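Local coordinates for protein inulin fructotransferase (Bacillus sp. snu-7, PDB 2INV) that cleaves the fructan inulin by intramolecular fructosyl transfer, splitting off cyclic difructose anhydride from the chain as a lyase, at residues A[141-146]-A[176-181]; A[85-90]-A[199-204]; A[64-69]-A[110-115]; A[184-189]-A[203-208]. All coordinates share one frame; numbering follows the deposited sequence.

Contact 1. Residues A[141-146]-A[176-181]. With 2PO (phosphonate), chain G.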
loop_
_atom_site.group_PDB
_atom_site.type_symbol
_atom_site.label_atom_id
_atom_site.label_comp_id
_atom_site.label_asym_id
_atom_site.label_seq_id
_atom_site.Cartn_x
_atom_site.Cartn_y
_atom_site.Cartn_z
ATOM N N ARG A 141 8.060 -13.573 6.868
ATOM C CA ARG A 141 7.295 -13.435 5.648
ATOM C C ARG A 141 6.991 -14.664 4.818
ATOM O O ARG A 141 7.697 -15.671 4.833
ATOM C CB ARG A 141 7.966 -12.406 4.747
ATOM C CG ARG A 141 9.252 -12.898 4.141
ATOM C CD ARG A 141 9.964 -11.797 3.396
ATOM N NE ARG A 141 9.178 -11.313 2.268
ATOM C CZ ARG A 141 9.558 -10.311 1.481
ATOM N NH1 ARG A 141 10.712 -9.692 1.704
ATOM N NH2 ARG A 141 8.789 -9.930 0.470
ATOM N N ASP A 142 5.905 -14.523 4.078
ATOM C CA ASP A 142 5.408 -15.517 3.154
ATOM C C ASP A 142 5.266 -16.960 3.619
ATOM O O ASP A 142 5.623 -17.882 2.895
ATOM C CB ASP A 142 6.245 -15.450 1.879
ATOM C CG ASP A 142 6.345 -14.030 1.332
ATOM O OD1 ASP A 142 5.294 -13.378 1.144
ATOM O OD2 ASP A 142 7.474 -13.557 1.093
ATOM N N PHE A 143 4.753 -17.166 4.828
ATOM C CA PHE A 143 4.499 -18.526 5.294
ATOM C C PHE A 143 3.191 -18.587 6.080
ATOM O O PHE A 143 2.561 -17.561 6.330
ATOM C CB PHE A 143 5.708 -19.140 6.043
ATOM C CG PHE A 143 5.949 -18.610 7.420
ATOM C CD1 PHE A 143 5.321 -19.191 8.523
ATOM C CD2 PHE A 143 6.882 -17.597 7.632
ATOM C CE1 PHE A 143 5.634 -18.769 9.828
ATOM C CE2 PHE A 143 7.193 -17.176 8.920
ATOM C CZ PHE A 143 6.571 -17.765 10.012
ATOM N N CYS A 144 2.770 -19.794 6.443
ATOM C CA CYS A 144 1.490 -19.998 7.111
ATOM C C CYS A 144 1.478 -20.566 8.531
ATOM O O CYS A 144 2.095 -21.593 8.801
ATOM C CB CYS A 144 0.632 -20.881 6.202
ATOM S SG CYS A 144 -1.015 -21.291 6.813
ATOM N N LEU A 145 0.758 -19.884 9.424
ATOM C CA LEU A 145 0.608 -20.302 10.817
ATOM C C LEU A 145 -0.844 -20.699 11.046
ATOM O O LEU A 145 -1.749 -19.857 11.011
ATOM C CB LEU A 145 1.020 -19.175 11.771
ATOM C CG LEU A 145 2.531 -18.981 11.940
ATOM C CD1 LEU A 145 2.801 -17.734 12.762
ATOM C CD2 LEU A 145 3.126 -20.212 12.614
ATOM N N ASP A 146 -1.048 -21.989 11.302
ATOM C CA ASP A 146 -2.384 -22.555 11.480
ATOM C C ASP A 146 -2.571 -23.206 12.864
ATOM O O ASP A 146 -1.809 -24.100 13.258
ATOM C CB ASP A 146 -2.597 -23.539 10.314
ATOM C CG ASP A 146 -3.783 -24.461 10.491
ATOM O OD1 ASP A 146 -4.701 -24.149 11.265
ATOM O OD2 ASP A 146 -3.788 -25.514 9.817
ATOM N N THR A 176 5.300 -9.304 6.576
ATOM C CA THR A 176 4.539 -9.247 5.333
ATOM C C THR A 176 4.302 -10.572 4.601
ATOM O O THR A 176 5.023 -11.543 4.786
ATOM C CB THR A 176 5.181 -8.233 4.359
ATOM O OG1 THR A 176 4.377 -8.129 3.178
ATOM C CG2 THR A 176 6.587 -8.675 3.977
ATOM N N GLY A 177 3.254 -10.582 3.782
ATOM C CA GLY A 177 2.873 -11.743 2.991
ATOM C C GLY A 177 2.481 -12.983 3.766
ATOM O O GLY A 177 2.438 -14.076 3.215
HETATM N N MSE A 178 2.162 -12.818 5.041
HETATM C CA MSE A 178 1.812 -13.959 5.880
HETATM C C MSE A 178 0.380 -14.463 5.815
HETATM O O MSE A 178 -0.520 -13.815 5.257
HETATM C CB MSE A 178 2.153 -13.658 7.337
HETATM C CG MSE A 178 3.598 -13.212 7.564
HETATM SE SE MSE A 178 4.779 -14.658 8.018
HETATM C CE MSE A 178 3.633 -15.549 9.295
ATOM N N GLY A 179 0.194 -15.643 6.400
ATOM C CA GLY A 179 -1.106 -16.274 6.454
ATOM C C GLY A 179 -1.283 -16.789 7.867
ATOM O O GLY A 179 -0.521 -17.648 8.322
ATOM N N PHE A 180 -2.260 -16.239 8.578
ATOM C CA PHE A 180 -2.542 -16.649 9.948
ATOM C C PHE A 180 -3.949 -17.214 9.941
ATOM O O PHE A 180 -4.873 -16.569 9.438
ATOM C CB PHE A 180 -2.508 -15.449 10.896
ATOM C CG PHE A 180 -1.152 -14.827 11.057
ATOM C CD1 PHE A 180 -0.287 -15.239 12.074
ATOM C CD2 PHE A 180 -0.760 -13.787 10.228
ATOM C CE1 PHE A 180 0.938 -14.616 12.261
ATOM C CE2 PHE A 180 0.466 -13.158 10.410
ATOM C CZ PHE A 180 1.316 -13.568 11.426
ATOM N N VAL A 181 -4.130 -18.398 10.512
ATOM C CA VAL A 181 -5.457 -18.979 10.546
ATOM C C VAL A 181 -5.699 -19.877 11.756
ATOM O O VAL A 181 -4.829 -20.652 12.161
ATOM C CB VAL A 181 -5.740 -19.742 9.232
ATOM C CG1 VAL A 181 -4.764 -20.894 9.063
ATOM C CG2 VAL A 181 -7.170 -20.246 9.221
HETATM P P 2PO G . 10.253 -12.097 -2.294
HETATM O O1P 2PO G . 11.439 -11.929 -1.268
HETATM O O2P 2PO G . 9.505 -13.450 -1.926
HETATM O O3P 2PO G . 10.585 -11.915 -3.737
#
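Backbone bonds join Leu145 and Gly179: Leu145 N donates a hydrogen bond to Gly179 O at 2.8 Å, and Val181 N donates to Leu145 O at 2.8 Å, the parallel pairing of successive coils in a right-handed beta-helix. Asp142 N to Thr176 O, 3.2 Å, resumes it beyond a break where Asp142 and Gly177 both have positive phi. Glycine suits position 177, since a CB there would run into Asp142 OD1.

The apolar contacts centre on Phe143. The chain of Met178, a selenomethionine, bends at chi2 and chi3 and lays its tip over one ring face, with CE 3.8 Å from the Phe143 ring centroid (12° off the normal) and SE 3.9 Å from it, a CH-pi and a Met-aromatic contact in one. Leu145 CD1 lies 3.7 Å from Phe180 CE1.

In the charged part, Arg141 NE forms a salt bridge with Asp142 OD2 (3.1 Å); Thr176 CG2 and phosphonate O1P lie over opposite faces of the guanidinium, each toward its rim.

Arg141 packs on Arg141 of both other subunits. Strand 111-115 pairs with Cys144 on the far side, and Ile164 of strand 162-166 touches Leu145, Met178 and Phe180.

Contact 2. Residues A[85-90]-A[199-204]. With FRU (beta-D-fructofuranose), chain D.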
loop_
_atom_site.group_PDB
_atom_site.type_symbol
_atom_site.label_atom_id
_atom_site.label_comp_id
_atom_site.label_asym_id
_atom_site.label_seq_id
_atom_site.Cartn_x
_atom_site.Cartn_y
_atom_site.Cartn_z
ATOM N N PHE A 85 7.107 -19.618 0.906
ATOM C CA PHE A 85 6.728 -19.325 -0.473
ATOM C C PHE A 85 5.240 -19.007 -0.615
ATOM O O PHE A 85 4.757 -18.817 -1.734
ATOM C CB PHE A 85 7.059 -20.504 -1.403
ATOM C CG PHE A 85 8.517 -20.774 -1.555
ATOM C CD1 PHE A 85 9.215 -21.451 -0.561
ATOM C CD2 PHE A 85 9.194 -20.375 -2.705
ATOM C CE1 PHE A 85 10.572 -21.727 -0.714
ATOM C CE2 PHE A 85 10.549 -20.648 -2.863
ATOM C CZ PHE A 85 11.232 -21.325 -1.865
ATOM N N GLY A 86 4.512 -18.963 0.499
ATOM C CA GLY A 86 3.093 -18.668 0.414
ATOM C C GLY A 86 2.366 -18.547 1.737
ATOM O O GLY A 86 2.760 -19.149 2.734
ATOM N N HIS A 87 1.290 -17.764 1.733
ATOM C CA HIS A 87 0.469 -17.544 2.926
ATOM C C HIS A 87 -0.484 -18.718 3.149
ATOM O O HIS A 87 -0.991 -18.925 4.248
ATOM C CB HIS A 87 -0.339 -16.250 2.779
ATOM C CG HIS A 87 -1.326 -16.277 1.655
ATOM N ND1 HIS A 87 -0.952 -16.364 0.330
ATOM C CD2 HIS A 87 -2.679 -16.230 1.659
ATOM C CE1 HIS A 87 -2.032 -16.368 -0.431
ATOM N NE2 HIS A 87 -3.092 -16.287 0.351
ATOM N N GLY A 88 -0.722 -19.465 2.075
ATOM C CA GLY A 88 -1.587 -20.633 2.100
ATOM C C GLY A 88 -2.853 -20.582 2.931
ATOM O O GLY A 88 -3.174 -21.552 3.619
ATOM N N PHE A 89 -3.599 -19.484 2.880
ATOM C CA PHE A 89 -4.814 -19.448 3.680
ATOM C C PHE A 89 -5.871 -20.413 3.156
ATOM O O PHE A 89 -5.948 -20.713 1.957
ATOM C CB PHE A 89 -5.411 -18.042 3.769
ATOM C CG PHE A 89 -6.664 -17.981 4.604
ATOM C CD1 PHE A 89 -7.908 -18.209 4.031
ATOM C CD2 PHE A 89 -6.589 -17.760 5.978
ATOM C CE1 PHE A 89 -9.061 -18.222 4.804
ATOM C CE2 PHE A 89 -7.741 -17.772 6.768
ATOM C CZ PHE A 89 -8.979 -18.004 6.176
ATOM N N PHE A 90 -6.681 -20.895 4.090
ATOM C CA PHE A 90 -7.759 -21.834 3.820
ATOM C C PHE A 90 -8.745 -21.657 4.972
ATOM O O PHE A 90 -8.364 -21.674 6.142
ATOM C CB PHE A 90 -7.192 -23.262 3.768
ATOM C CG PHE A 90 -8.232 -24.352 3.789
ATOM C CD1 PHE A 90 -8.685 -24.884 5.001
ATOM C CD2 PHE A 90 -8.715 -24.893 2.605
ATOM C CE1 PHE A 90 -9.589 -25.933 5.033
ATOM C CE2 PHE A 90 -9.636 -25.960 2.630
ATOM C CZ PHE A 90 -10.066 -26.474 3.836
ATOM N N ASP A 199 0.350 -6.259 3.730
ATOM C CA ASP A 199 0.136 -7.327 2.757
ATOM C C ASP A 199 -0.027 -8.715 3.400
ATOM O O ASP A 199 0.539 -9.694 2.912
ATOM C CB ASP A 199 1.310 -7.354 1.774
ATOM C CG ASP A 199 0.926 -7.896 0.413
ATOM O OD1 ASP A 199 -0.279 -7.906 0.091
ATOM O OD2 ASP A 199 1.833 -8.308 -0.342
ATOM N N ASN A 200 -0.798 -8.805 4.484
ATOM C CA ASN A 200 -1.021 -10.088 5.155
ATOM C C ASN A 200 -2.479 -10.519 5.160
ATOM O O ASN A 200 -3.380 -9.707 4.942
ATOM C CB ASN A 200 -0.534 -10.060 6.616
ATOM C CG ASN A 200 0.875 -9.550 6.760
ATOM O OD1 ASN A 200 1.851 -10.437 6.582
ATOM N ND2 ASN A 200 1.090 -8.367 7.039
HETATM N N MSE A 201 -2.685 -11.807 5.432
HETATM C CA MSE A 201 -4.013 -12.402 5.528
HETATM C C MSE A 201 -4.136 -13.015 6.913
HETATM O O MSE A 201 -3.603 -14.101 7.172
HETATM C CB MSE A 201 -4.193 -13.478 4.461
HETATM C CG MSE A 201 -5.449 -14.327 4.612
HETATM SE SE MSE A 201 -7.068 -13.310 4.572
HETATM C CE MSE A 201 -7.217 -13.073 2.670
ATOM N N ILE A 202 -4.824 -12.294 7.794
ATOM C CA ILE A 202 -5.008 -12.713 9.175
ATOM C C ILE A 202 -6.499 -12.884 9.433
ATOM O O ILE A 202 -7.199 -11.904 9.717
ATOM C CB ILE A 202 -4.492 -11.630 10.125
ATOM C CG1 ILE A 202 -3.201 -11.038 9.562
ATOM C CG2 ILE A 202 -4.269 -12.208 11.511
ATOM C CD1 ILE A 202 -2.697 -9.840 10.307
ATOM N N ALA A 203 -7.000 -14.110 9.353
ATOM C CA ALA A 203 -8.421 -14.300 9.578
ATOM C C ALA A 203 -8.786 -15.603 10.252
ATOM O O ALA A 203 -8.002 -16.566 10.266
ATOM C CB ALA A 203 -9.168 -14.173 8.268
ATOM N N GLU A 204 -9.997 -15.618 10.805
ATOM C CA GLU A 204 -10.499 -16.782 11.504
ATOM C C GLU A 204 -9.554 -17.027 12.676
ATOM O O GLU A 204 -9.193 -18.156 13.002
ATOM C CB GLU A 204 -10.586 -17.968 10.534
ATOM C CG GLU A 204 -11.649 -17.692 9.449
ATOM C CD GLU A 204 -11.892 -18.852 8.497
ATOM O OE1 GLU A 204 -11.345 -19.953 8.726
ATOM O OE2 GLU A 204 -12.650 -18.665 7.519
HETATM C C1 FRU D . -16.633 -17.630 7.637
HETATM C C2 FRU D . -16.104 -16.190 7.226
HETATM C C3 FRU D . -14.748 -15.804 7.882
HETATM C C4 FRU D . -14.832 -14.280 8.123
HETATM C C5 FRU D . -16.309 -14.081 8.300
HETATM C C6 FRU D . -16.746 -12.885 7.440
HETATM O O1 FRU D . -16.447 -17.890 9.053
HETATM O O3 FRU D . -13.422 -16.208 7.643
HETATM O O4 FRU D . -14.025 -13.851 9.205
HETATM O O5 FRU D . -16.982 -15.337 7.933
HETATM O O6 FRU D . -17.909 -12.419 7.993
#
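Glu204 OE2, on a carboxylate that packs against Phe89, is gripped twice: fructose O3 donates to it at 2.6 Å, and Ser91 OG is a second hydrogen-bond partner. Glu204 lies beside strand 201-203 of the right-handed beta-helix, at the glycan pocket, and residues 85-90 form a loop that runs roughly alongside residues 201-204. The other carboxylate oxygen, OE1, takes the backbone N-H of Ser93, whose OG also bonds the sugar, so both oxygens are held and the group can hardly rotate. Glu204 CG stands anti to the carbonyl carbon (chi1 -66°) and the chain is extended beyond it, which carries the acid out to the fructose.

Phe89 backs this acid. With its CG anti to the backbone N (chi1 -179°), the ring reaches along residues 201-204 and presents its edge: CZ lies 3.8 Å from Glu204 CD, and CE2 is 3.7 Å from Ala203 O. Ring and carboxylate planes are 74° apart. A rigid aromatic ring suits this second-shell place, and the small Ala203 gives it room.

His87 and Met201 continue the contact, His87 NE2 being hydrogen-bonded to Ser172 O of the third subunit, which also packs on Phe89 and Met201. Met201 is a selenomethionine bent at chi2 and chi3; its CG touches Phe89 CB at 3.8 Å, while SE makes a longer Met-aromatic contact, 4.8 Å from the Phe89 ring centroid.

Contact 3. Residues A[64-69]-A[110-115]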
loop_
_atom_site.group_PDB
_atom_site.type_symbol
_atom_site.label_atom_id
_atom_site.label_comp_id
_atom_site.label_asym_id
_atom_site.label_seq_id
_atom_site.Cartn_x
_atom_site.Cartn_y
_atom_site.Cartn_z
ATOM N N PRO A 64 7.619 -25.356 0.568
ATOM C CA PRO A 64 6.195 -25.691 0.556
ATOM C C PRO A 64 5.999 -26.999 1.313
ATOM O O PRO A 64 6.655 -27.986 1.013
ATOM C CB PRO A 64 5.893 -25.840 -0.937
ATOM C CG PRO A 64 6.736 -24.759 -1.519
ATOM C CD PRO A 64 8.047 -24.841 -0.746
ATOM N N GLY A 65 5.095 -27.016 2.284
ATOM C CA GLY A 65 4.874 -28.245 3.016
ATOM C C GLY A 65 4.093 -28.169 4.304
ATOM O O GLY A 65 3.756 -27.099 4.797
ATOM N N ASP A 66 3.796 -29.349 4.838
ATOM C CA ASP A 66 3.055 -29.496 6.086
ATOM C C ASP A 66 4.060 -29.759 7.209
ATOM O O ASP A 66 4.738 -30.788 7.214
ATOM C CB ASP A 66 2.067 -30.668 5.996
ATOM C CG ASP A 66 0.920 -30.397 5.040
ATOM O OD1 ASP A 66 0.489 -29.228 4.941
ATOM O OD2 ASP A 66 0.435 -31.350 4.393
ATOM N N TYR A 67 4.155 -28.832 8.158
ATOM C CA TYR A 67 5.090 -28.963 9.277
ATOM C C TYR A 67 4.409 -28.772 10.633
ATOM O O TYR A 67 3.679 -27.800 10.839
ATOM C CB TYR A 67 6.211 -27.925 9.155
ATOM C CG TYR A 67 6.848 -27.851 7.791
ATOM C CD1 TYR A 67 7.813 -28.773 7.397
ATOM C CD2 TYR A 67 6.478 -26.857 6.889
ATOM C CE1 TYR A 67 8.397 -28.708 6.132
ATOM C CE2 TYR A 67 7.054 -26.779 5.625
ATOM C CZ TYR A 67 8.011 -27.706 5.253
ATOM O OH TYR A 67 8.576 -27.633 4.006
ATOM N N ASP A 68 4.663 -29.698 11.557
ATOM C CA ASP A 68 4.105 -29.643 12.913
ATOM C C ASP A 68 5.052 -28.901 13.852
ATOM O O ASP A 68 6.255 -29.165 13.854
ATOM C CB ASP A 68 3.911 -31.051 13.486
ATOM C CG ASP A 68 2.641 -31.729 13.004
ATOM O OD1 ASP A 68 1.910 -31.144 12.177
ATOM O OD2 ASP A 68 2.368 -32.852 13.482
ATOM N N LEU A 69 4.520 -27.983 14.652
ATOM C CA LEU A 69 5.361 -27.267 15.602
ATOM C C LEU A 69 4.901 -27.588 17.018
ATOM O O LEU A 69 3.817 -27.165 17.441
ATOM C CB LEU A 69 5.308 -25.749 15.378
ATOM C CG LEU A 69 6.306 -24.932 16.215
ATOM C CD1 LEU A 69 6.811 -23.762 15.397
ATOM C CD2 LEU A 69 5.664 -24.452 17.509
ATOM N N ALA A 110 0.848 -24.066 1.366
ATOM C CA ALA A 110 2.066 -23.279 1.208
ATOM C C ALA A 110 3.035 -23.748 2.284
ATOM O O ALA A 110 3.043 -24.930 2.631
ATOM C CB ALA A 110 1.771 -21.782 1.364
ATOM N N SER A 111 3.852 -22.837 2.808
ATOM C CA SER A 111 4.798 -23.191 3.867
ATOM C C SER A 111 3.956 -23.163 5.140
ATOM O O SER A 111 3.967 -22.199 5.920
ATOM C CB SER A 111 5.927 -22.168 3.913
ATOM O OG SER A 111 6.412 -21.956 2.598
ATOM N N HIS A 112 3.232 -24.263 5.301
ATOM C CA HIS A 112 2.269 -24.532 6.350
ATOM C C HIS A 112 2.826 -25.042 7.688
ATOM O O HIS A 112 3.331 -26.170 7.781
ATOM C CB HIS A 112 1.279 -25.521 5.727
ATOM C CG HIS A 112 0.175 -25.966 6.622
ATOM N ND1 HIS A 112 -0.550 -25.105 7.417
ATOM C CD2 HIS A 112 -0.404 -27.181 6.755
ATOM C CE1 HIS A 112 -1.532 -25.772 7.996
ATOM N NE2 HIS A 112 -1.468 -27.033 7.609
ATOM N N ILE A 113 2.714 -24.215 8.724
ATOM C CA ILE A 113 3.168 -24.613 10.047
ATOM C C ILE A 113 1.958 -24.778 10.944
ATOM O O ILE A 113 1.189 -23.834 11.160
ATOM C CB ILE A 113 4.104 -23.575 10.703
ATOM C CG1 ILE A 113 5.461 -23.579 10.006
ATOM C CG2 ILE A 113 4.268 -23.897 12.189
ATOM C CD1 ILE A 113 6.449 -22.599 10.593
ATOM N N ARG A 114 1.782 -25.992 11.442
ATOM C CA ARG A 114 0.680 -26.261 12.330
ATOM C C ARG A 114 1.208 -26.096 13.733
ATOM O O ARG A 114 2.117 -26.801 14.175
ATOM C CB ARG A 114 0.149 -27.655 12.083
ATOM C CG ARG A 114 0.136 -28.022 10.610
ATOM C CD ARG A 114 -1.002 -28.949 10.335
ATOM N NE ARG A 114 -0.963 -30.065 11.267
ATOM C CZ ARG A 114 -2.021 -30.730 11.694
ATOM N NH1 ARG A 114 -3.216 -30.398 11.268
ATOM N NH2 ARG A 114 -1.871 -31.712 12.562
ATOM N N VAL A 115 0.640 -25.101 14.395
ATOM C CA VAL A 115 0.994 -24.727 15.744
ATOM C C VAL A 115 0.324 -25.682 16.722
ATOM O O VAL A 115 -0.895 -25.655 16.902
ATOM C CB VAL A 115 0.536 -23.282 16.000
ATOM C CG1 VAL A 115 0.901 -22.844 17.403
ATOM C CG2 VAL A 115 1.174 -22.362 14.969
#
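Two parallel strands near the N-terminal end of the beta-helix meet here, Gly65 to Leu69 running in register with Ser111 to Val115. The backbone bonds alternate between the strands: His112 N donates to Gly65 O (2.9 Å), Tyr67 N to His112 O (2.8 Å), Arg114 N to Tyr67 O (2.7 Å) and Leu69 N to Arg114 O (2.7 Å). At the start, Ala110 O accepts from Gly65 N at 2.9 Å, from above the carbonyl plane, and His112 N makes a weak second bond to it across the inverse gamma turn centred on Ser111. Gly65 has backbone angles that would jam a CB against the preceding carbonyl oxygen, and a CB would also strike Tyr67 OH; only glycine fits comfortably.

The face of Asp68, His112 and Arg114 is polar. Arg114, bent at chi2 and chi3, lies alongside Asp68 and forms a salt bridge through NE to Asp68 OD1: 3.2 Å, nearly straight at 173°, with the oxygen in the guanidinium plane. Arg114 CG, beside the backbone N (chi1 -39°), sits over the rim of one face of the His112 ring, 3.5 Å above its plane. Arg114 NH1 and, more weakly, His112 NE2 share Gln107 OE1.

The opposite face is mostly apolar. Leu69 CB meets Ile113 CG2 at 3.8 Å, and Ile34 of helix 30-48 packs on Tyr67, Leu69 and Ile113. Tyr67 OH is hydrogen-bonded to Pro63 O, and Ser111 OG to Ile62 O and Phe85 N. These features fit the N-terminal end of a parallel beta-helix, where helix 30-48 covers the first coils.

Contact 4. Residues A[184-189]-A[203-208]. With FRU (beta-D-fructofuranose), chain D.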
loop_
_atom_site.group_PDB
_atom_site.type_symbol
_atom_site.label_atom_id
_atom_site.label_comp_id
_atom_site.label_asym_id
_atom_site.label_seq_id
_atom_site.Cartn_x
_atom_site.Cartn_y
_atom_site.Cartn_z
ATOM N N GLU A 184 -5.721 -18.344 18.500
ATOM C CA GLU A 184 -6.407 -17.450 19.414
ATOM C C GLU A 184 -5.834 -16.046 19.284
ATOM O O GLU A 184 -6.563 -15.057 19.367
ATOM C CB GLU A 184 -6.328 -17.915 20.865
ATOM C CG GLU A 184 -7.410 -17.212 21.671
ATOM C CD GLU A 184 -7.613 -17.746 23.067
ATOM O OE1 GLU A 184 -7.565 -18.979 23.254
ATOM O OE2 GLU A 184 -7.858 -16.925 23.978
ATOM N N HIS A 185 -4.525 -15.968 19.084
ATOM C CA HIS A 185 -3.848 -14.691 18.899
ATOM C C HIS A 185 -2.923 -14.916 17.712
ATOM O O HIS A 185 -2.026 -15.755 17.773
ATOM C CB HIS A 185 -3.012 -14.322 20.127
ATOM C CG HIS A 185 -3.810 -14.133 21.377
ATOM N ND1 HIS A 185 -4.330 -12.914 21.757
ATOM C CD2 HIS A 185 -4.182 -15.017 22.333
ATOM C CE1 HIS A 185 -4.986 -13.055 22.895
ATOM N NE2 HIS A 185 -4.912 -14.321 23.265
ATOM N N ALA A 186 -3.141 -14.189 16.625
ATOM C CA ALA A 186 -2.299 -14.367 15.451
ATOM C C ALA A 186 -0.961 -13.680 15.656
ATOM O O ALA A 186 0.084 -14.324 15.753
ATOM C CB ALA A 186 -2.991 -13.799 14.224
ATOM N N LEU A 187 -1.010 -12.357 15.748
ATOM C CA LEU A 187 0.194 -11.553 15.917
ATOM C C LEU A 187 0.126 -10.557 17.076
ATOM O O LEU A 187 -0.845 -9.813 17.215
ATOM C CB LEU A 187 0.466 -10.784 14.625
ATOM C CG LEU A 187 1.625 -9.794 14.656
ATOM C CD1 LEU A 187 2.931 -10.551 14.616
ATOM C CD2 LEU A 187 1.520 -8.854 13.466
ATOM N N ILE A 188 1.171 -10.546 17.896
ATOM C CA ILE A 188 1.261 -9.632 19.029
ATOM C C ILE A 188 2.620 -8.934 18.993
ATOM O O ILE A 188 3.650 -9.586 18.846
ATOM C CB ILE A 188 1.137 -10.381 20.380
ATOM C CG1 ILE A 188 -0.262 -10.980 20.530
ATOM C CG2 ILE A 188 1.430 -9.426 21.535
ATOM C CD1 ILE A 188 -0.450 -11.805 21.786
ATOM N N VAL A 189 2.624 -7.610 19.108
ATOM C CA VAL A 189 3.874 -6.854 19.098
ATOM C C VAL A 189 3.851 -5.677 20.073
ATOM O O VAL A 189 3.220 -4.651 19.826
ATOM C CB VAL A 189 4.211 -6.321 17.691
ATOM C CG1 VAL A 189 5.579 -5.659 17.710
ATOM C CG2 VAL A 189 4.198 -7.458 16.679
ATOM N N ALA A 203 -7.000 -14.110 9.353
ATOM C CA ALA A 203 -8.421 -14.300 9.578
ATOM C C ALA A 203 -8.786 -15.603 10.252
ATOM O O ALA A 203 -8.002 -16.566 10.266
ATOM C CB ALA A 203 -9.168 -14.173 8.268
ATOM N N GLU A 204 -9.997 -15.618 10.805
ATOM C CA GLU A 204 -10.499 -16.782 11.504
ATOM C C GLU A 204 -9.554 -17.027 12.676
ATOM O O GLU A 204 -9.193 -18.156 13.002
ATOM C CB GLU A 204 -10.586 -17.968 10.534
ATOM C CG GLU A 204 -11.649 -17.692 9.449
ATOM C CD GLU A 204 -11.892 -18.852 8.497
ATOM O OE1 GLU A 204 -11.345 -19.953 8.726
ATOM O OE2 GLU A 204 -12.650 -18.665 7.519
ATOM N N CYS A 205 -9.177 -15.916 13.304
ATOM C CA CYS A 205 -8.305 -15.892 14.471
ATOM C C CYS A 205 -9.081 -15.197 15.583
ATOM O O CYS A 205 -9.916 -14.321 15.304
ATOM C CB CYS A 205 -7.035 -15.102 14.173
ATOM S SG CYS A 205 -5.798 -15.982 13.182
ATOM N N GLY A 206 -8.831 -15.587 16.831
ATOM C CA GLY A 206 -9.542 -14.959 17.931
ATOM C C GLY A 206 -9.202 -13.483 17.925
ATOM O O GLY A 206 -10.065 -12.626 18.064
ATOM N N ASN A 207 -7.915 -13.208 17.745
ATOM C CA ASN A 207 -7.382 -11.855 17.677
ATOM C C ASN A 207 -6.422 -11.828 16.495
ATOM O O ASN A 207 -5.716 -12.801 16.254
ATOM C CB ASN A 207 -6.611 -11.508 18.952
ATOM C CG ASN A 207 -7.458 -11.636 20.201
ATOM O OD1 ASN A 207 -7.764 -12.741 20.642
ATOM N ND2 ASN A 207 -7.843 -10.501 20.778
ATOM N N CYS A 208 -6.378 -10.717 15.768
ATOM C CA CYS A 208 -5.496 -10.616 14.613
ATOM C C CYS A 208 -4.182 -9.866 14.891
ATOM O O CYS A 208 -3.111 -10.480 14.880
ATOM C CB CYS A 208 -6.264 -9.983 13.443
ATOM S SG CYS A 208 -7.664 -10.998 12.904
HETATM C C1 FRU D . -16.633 -17.630 7.637
HETATM C C2 FRU D . -16.104 -16.190 7.226
HETATM C C3 FRU D . -14.748 -15.804 7.882
HETATM C C4 FRU D . -14.832 -14.280 8.123
HETATM C C5 FRU D . -16.309 -14.081 8.300
HETATM C C6 FRU D . -16.746 -12.885 7.440
HETATM O O1 FRU D . -16.447 -17.890 9.053
HETATM O O3 FRU D . -13.422 -16.208 7.643
HETATM O O4 FRU D . -14.025 -13.851 9.205
HETATM O O5 FRU D . -16.982 -15.337 7.933
HETATM O O6 FRU D . -17.909 -12.419 7.993
#
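His185 and Asn207 lie side by side and point the same way; the amide group lies beside the ring, their planes only 12° apart, and His185 ND1 is 3.7 Å from Asn207 CG. Each has its CG anti to the carbonyl carbon (chi1 -63° and -58°), and these matching torsions on neighbouring coils set the two side chains side by side. The ring's rotation is further fixed by His185 ND1, which is hydrogen-bonded to Glu210 OE1.

On the inner side, small groups face one another. Ala186 CB points at the second segment and touches Cys205 SG at 3.7 Å and Cys208 O at 3.4 Å, a closeness that suits a lone methyl at a bend. Ile202 also packs on Ala186 and Cys208, closing the interior with apolar atoms. Gly206 lies against Glu184 O, where any CB would collide with that oxygen.

Backbone bonds carry the two chains round together. Ala186 N donates to Asn207 O at 2.9 Å and Leu187 N to Cys208 O at 2.9 Å, whereas Asn207 N to Glu184 O is weak and strongly bent. Glu184 OE1 accepts the backbone N-H groups of Asn159 and Gly160. On the far side of Cys205, Glu204 heads towards the bound fructose.

The chain turns from one face of the solenoid to the next at Ala186, and such stacked corners, with side chains aligned from coil to coil, are characteristic of the right-handed parallel beta-helix.

How the contacts relate
All four contacts belong to the coils of one right-handed beta-helix. Contact 3 joins contact 1 through strand 111-115, Cys144 O lying 2.7 Å from Ile113 N and Cys144 N 2.7 Å from Ser111 O. Contact 1 is nested within the loop closed by contact 2, their centres about 5 Å apart, and Asp142 O meets Gly86 N at 2.9 Å. Contacts 2 and 4 share Ala203 and Glu204, and so both reach the glycan pocket; in contact 1 the side chain of Val181 is about 8 Å from a bound beta-D-fructofuranose. Contacts 3 and 4 do not touch, their nearest atoms being about 8 Å apart. Contacts 1, 2 and 3 also meet the third subunit, whereas no other chain touches contact 4.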